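Local atomic coordinates of type IV pilus biogenesis protein PilB (Streptococcus sanguinis, PDB entry 7B7P), a protein that serves as a minor pilin of type IV pili with a direct role in adhesion, carrying a von Willebrand factor A-like module that binds magnesium. Residues A[48-60]-A[146-158]. Residues are numbered along the deposited sequence; the frame is centred on the assembly and turned at random.
Sequences LTREWSYIGLSAD and GIAIAYRTDPIQG
Tyr151 lays its ring across Ser53, and Ser53 CB sits 3.7 Å from the ring centroid, a CH-pi contact over the face. The tyrosine reaches it because CG stands between the backbone N and the carbonyl carbon (chi1 68°), which tips the ring onto the facing strand. The ring also touches Ile55, with Tyr151 CE1 4.0 Å from Ile55 CG1. Tyr151 OH is hydrogen-bonded to Asn66, on strand 64-67 beyond strand 53-57.

On the other side of the sheet Tyr54 and Ala150 make the matching fit. The methyl bump of Ala150 rests over one face of the Tyr54 ring, off centre, with Ala150 CB 3.9 Å from the centroid. Leu48 CG lies over the opposite face, also off centre. Tyr54 OH accepts a hydrogen bond from Thr49 N at 3.0 Å, which ties the ring to the first residue of the type II beta turn from Thr49 to Trp52.

Strands 53-57 and 148-152 are antiparallel neighbours inside the mixed sheet of the N-terminal pilin module, and helix 9-27 packs on the Ile55, Ile149 and Tyr151 side. Ser53 pairs with Tyr151 and Ile55 with Ile149, each through two backbone hydrogen bonds. Strand 64-67 continues the sheet beyond 53-57, and strand 32-36 beyond 148-152.

Next to Ser53 the indole of Trp52 forms a flat floor for Arg152. The arginine crosses it at about a right angle. Arg152 CD stands 3.6 Å from the centroid of the six-membered ring of Trp52, a CH-pi contact over the face. The bend at chi3 (65°) turns the guanidinium up from the indole, their planes 77° apart. Arg152 NH2 donates a hydrogen bond of 3.1 Å to Pro155 O, from above the carbonyl plane. Ile156 CG2 touches Trp52 CZ2 at 4.1 Å.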
# COMPACT_ATOMS: atom_id res chain seq x y z
N LEU A 48 -4.72 1.95 26.02
CA LEU A 48 -3.74 2.87 25.46
C LEU A 48 -2.54 2.11 24.93
O LEU A 48 -1.93 1.30 25.64
CB LEU A 48 -3.31 3.89 26.52
CG LEU A 48 -4.04 5.24 26.58
CD1 LEU A 48 -5.55 5.07 26.39
CD2 LEU A 48 -3.75 5.99 27.88
N THR A 49 -2.23 2.34 23.65
CA THR A 49 -1.07 1.76 23.00
C THR A 49 0.18 2.50 23.44
O THR A 49 0.20 3.74 23.46
CB THR A 49 -1.25 1.84 21.49
OG1 THR A 49 -2.54 1.34 21.14
CG2 THR A 49 -0.18 1.05 20.78
N ARG A 50 1.22 1.76 23.80
CA ARG A 50 2.38 2.38 24.43
C ARG A 50 3.14 3.25 23.44
O ARG A 50 3.17 2.99 22.24
CB ARG A 50 3.33 1.31 25.00
CG ARG A 50 2.66 0.09 25.61
CD ARG A 50 3.54 -1.13 25.39
NE ARG A 50 4.90 -0.87 25.88
CZ ARG A 50 5.33 -1.16 27.11
NH1 ARG A 50 4.51 -1.75 27.98
NH2 ARG A 50 6.57 -0.87 27.45
N GLU A 51 3.78 4.29 23.99
CA GLU A 51 4.58 5.31 23.29
C GLU A 51 3.74 6.29 22.48
O GLU A 51 4.29 7.11 21.73
CB GLU A 51 5.68 4.69 22.42
CG GLU A 51 6.43 3.56 23.11
CD GLU A 51 7.35 2.79 22.17
OE1 GLU A 51 8.11 1.93 22.67
OE2 GLU A 51 7.32 3.05 20.95
N TRP A 52 2.42 6.25 22.62
CA TRP A 52 1.53 7.25 22.06
C TRP A 52 0.89 8.04 23.20
O TRP A 52 0.36 7.46 24.15
CB TRP A 52 0.45 6.59 21.19
CG TRP A 52 1.04 6.06 19.94
CD1 TRP A 52 1.43 4.78 19.70
CD2 TRP A 52 1.34 6.81 18.74
NE1 TRP A 52 1.95 4.68 18.43
CE2 TRP A 52 1.91 5.91 17.82
CE3 TRP A 52 1.17 8.14 18.37
CZ2 TRP A 52 2.31 6.30 16.55
CZ3 TRP A 52 1.57 8.53 17.10
CH2 TRP A 52 2.13 7.61 16.20
N SER A 53 0.98 9.37 23.10
CA SER A 53 0.28 10.26 24.01
C SER A 53 -1.13 10.54 23.49
O SER A 53 -1.38 10.47 22.28
CB SER A 53 1.06 11.56 24.18
OG SER A 53 2.45 11.29 24.17
N TYR A 54 -2.05 10.82 24.40
CA TYR A 54 -3.46 10.91 24.07
C TYR A 54 -4.09 12.17 24.67
O TYR A 54 -3.66 12.66 25.71
CB TYR A 54 -4.25 9.69 24.56
CG TYR A 54 -3.92 8.38 23.88
CD1 TYR A 54 -2.70 7.74 24.07
CD2 TYR A 54 -4.85 7.76 23.05
CE1 TYR A 54 -2.41 6.54 23.45
CE2 TYR A 54 -4.57 6.55 22.43
CZ TYR A 54 -3.35 5.95 22.64
OH TYR A 54 -3.06 4.76 22.02
N ILE A 55 -5.13 12.67 24.00
CA ILE A 55 -6.04 13.67 24.55
C ILE A 55 -7.46 13.17 24.34
O ILE A 55 -7.81 12.72 23.25
CB ILE A 55 -5.86 15.05 23.89
CG1 ILE A 55 -4.46 15.59 24.10
CG2 ILE A 55 -6.88 16.04 24.44
CD1 ILE A 55 -4.12 16.72 23.16
N GLY A 56 -8.27 13.25 25.38
CA GLY A 56 -9.65 12.83 25.27
C GLY A 56 -10.36 13.04 26.58
O GLY A 56 -9.75 13.36 27.61
N LEU A 57 -11.68 12.85 26.54
CA LEU A 57 -12.51 13.07 27.70
C LEU A 57 -12.35 11.94 28.72
O LEU A 57 -11.94 10.81 28.41
CB LEU A 57 -13.97 13.18 27.30
CG LEU A 57 -14.41 14.55 26.79
CD1 LEU A 57 -15.90 14.73 27.02
CD2 LEU A 57 -13.59 15.64 27.45
N SER A 58 -12.70 12.26 29.97
CA SER A 58 -12.69 11.31 31.06
C SER A 58 -13.72 10.20 30.83
O SER A 58 -14.54 10.24 29.90
CB SER A 58 -13.00 12.00 32.39
OG SER A 58 -14.24 12.69 32.37
N ALA A 59 -13.65 9.19 31.70
CA ALA A 59 -14.72 8.21 31.77
C ALA A 59 -16.03 8.89 32.14
O ALA A 59 -17.04 8.76 31.44
CB ALA A 59 -14.35 7.12 32.77
N ASP A 60 -16.01 9.66 33.24
CA ASP A 60 -17.21 10.39 33.66
C ASP A 60 -17.61 11.48 32.67
O ASP A 60 -18.71 12.04 32.80
CB ASP A 60 -17.01 10.99 35.06
CG ASP A 60 -15.77 11.88 35.16
OD1 ASP A 60 -15.51 12.67 34.23
OD2 ASP A 60 -15.07 11.80 36.19
N GLY A 146 -15.52 10.01 16.74
CA GLY A 146 -14.13 10.43 16.81
C GLY A 146 -13.89 11.46 17.89
O GLY A 146 -13.95 12.67 17.66
N ILE A 147 -13.59 10.98 19.09
CA ILE A 147 -13.75 11.74 20.32
C ILE A 147 -12.44 11.88 21.07
O ILE A 147 -12.43 12.17 22.26
CB ILE A 147 -14.84 11.09 21.20
CG1 ILE A 147 -14.71 9.56 21.18
CG2 ILE A 147 -16.21 11.50 20.72
CD1 ILE A 147 -13.68 9.01 22.13
N ALA A 148 -11.32 11.65 20.39
CA ALA A 148 -10.03 11.59 21.06
C ALA A 148 -8.94 11.63 20.01
O ALA A 148 -9.19 11.39 18.82
CB ALA A 148 -9.91 10.33 21.92
N ILE A 149 -7.73 11.91 20.46
CA ILE A 149 -6.56 12.03 19.60
C ILE A 149 -5.40 11.28 20.25
O ILE A 149 -5.29 11.21 21.47
CB ILE A 149 -6.16 13.52 19.35
CG1 ILE A 149 -6.91 14.14 18.16
CG2 ILE A 149 -4.67 13.69 19.17
CD1 ILE A 149 -6.84 15.67 18.12
N ALA A 150 -4.55 10.70 19.41
CA ALA A 150 -3.27 10.14 19.82
C ALA A 150 -2.17 10.78 19.00
O ALA A 150 -2.34 11.01 17.80
CB ALA A 150 -3.26 8.63 19.63
N TYR A 151 -1.04 11.08 19.64
CA TYR A 151 -0.03 11.89 18.98
C TYR A 151 1.35 11.58 19.54
O TYR A 151 1.50 11.04 20.63
CB TYR A 151 -0.30 13.38 19.16
CG TYR A 151 -0.13 13.86 20.58
CD1 TYR A 151 -1.11 13.62 21.53
CD2 TYR A 151 1.02 14.55 20.98
CE1 TYR A 151 -0.97 14.06 22.83
CE2 TYR A 151 1.17 14.99 22.29
CZ TYR A 151 0.17 14.74 23.21
OH TYR A 151 0.28 15.15 24.52
N ARG A 152 2.36 11.98 18.78
CA ARG A 152 3.73 11.99 19.23
C ARG A 152 4.37 13.32 18.86
O ARG A 152 3.94 14.00 17.92
CB ARG A 152 4.55 10.83 18.62
CG ARG A 152 4.22 9.48 19.23
CD ARG A 152 4.98 8.36 18.52
NE ARG A 152 6.42 8.47 18.71
CZ ARG A 152 7.06 8.08 19.80
NH1 ARG A 152 6.39 7.55 20.82
NH2 ARG A 152 8.37 8.22 19.88
N THR A 153 5.41 13.68 19.61
CA THR A 153 6.16 14.90 19.37
C THR A 153 7.56 14.65 18.81
O THR A 153 8.24 15.61 18.43
CB THR A 153 6.26 15.71 20.67
OG1 THR A 153 6.44 14.81 21.77
CG2 THR A 153 4.99 16.50 20.88
N ASP A 154 7.99 13.40 18.74
CA ASP A 154 9.26 12.95 18.22
C ASP A 154 9.00 11.70 17.37
O ASP A 154 8.04 10.97 17.65
CB ASP A 154 10.25 12.63 19.35
CG ASP A 154 9.58 11.94 20.55
OD1 ASP A 154 8.34 12.04 20.70
OD2 ASP A 154 10.30 11.30 21.35
N PRO A 155 9.82 11.45 16.36
CA PRO A 155 9.52 10.33 15.44
C PRO A 155 9.43 9.01 16.18
O PRO A 155 9.94 8.85 17.30
CB PRO A 155 10.71 10.34 14.47
CG PRO A 155 11.35 11.67 14.64
CD PRO A 155 11.13 12.05 16.06
N ILE A 156 8.77 8.04 15.55
CA ILE A 156 8.72 6.69 16.08
C ILE A 156 10.03 6.00 15.70
O ILE A 156 10.39 5.94 14.52
CB ILE A 156 7.47 5.93 15.58
CG1 ILE A 156 7.55 5.45 14.12
CG2 ILE A 156 6.24 6.80 15.70
CD1 ILE A 156 8.26 4.13 13.95
N GLN A 157 10.79 5.58 16.71
CA GLN A 157 12.16 5.11 16.52
C GLN A 157 12.14 3.58 16.54
O GLN A 157 11.89 2.95 17.57
CB GLN A 157 13.11 5.72 17.57
CG GLN A 157 13.02 5.23 19.05
CD GLN A 157 11.75 5.65 19.80
OE1 GLN A 157 10.63 5.43 19.34
NE2 GLN A 157 11.93 6.25 20.98
N GLY A 158 12.39 2.99 15.38
CA GLY A 158 12.26 1.55 15.23
C GLY A 158 10.96 1.13 14.58
O GLY A 158 10.12 0.48 15.22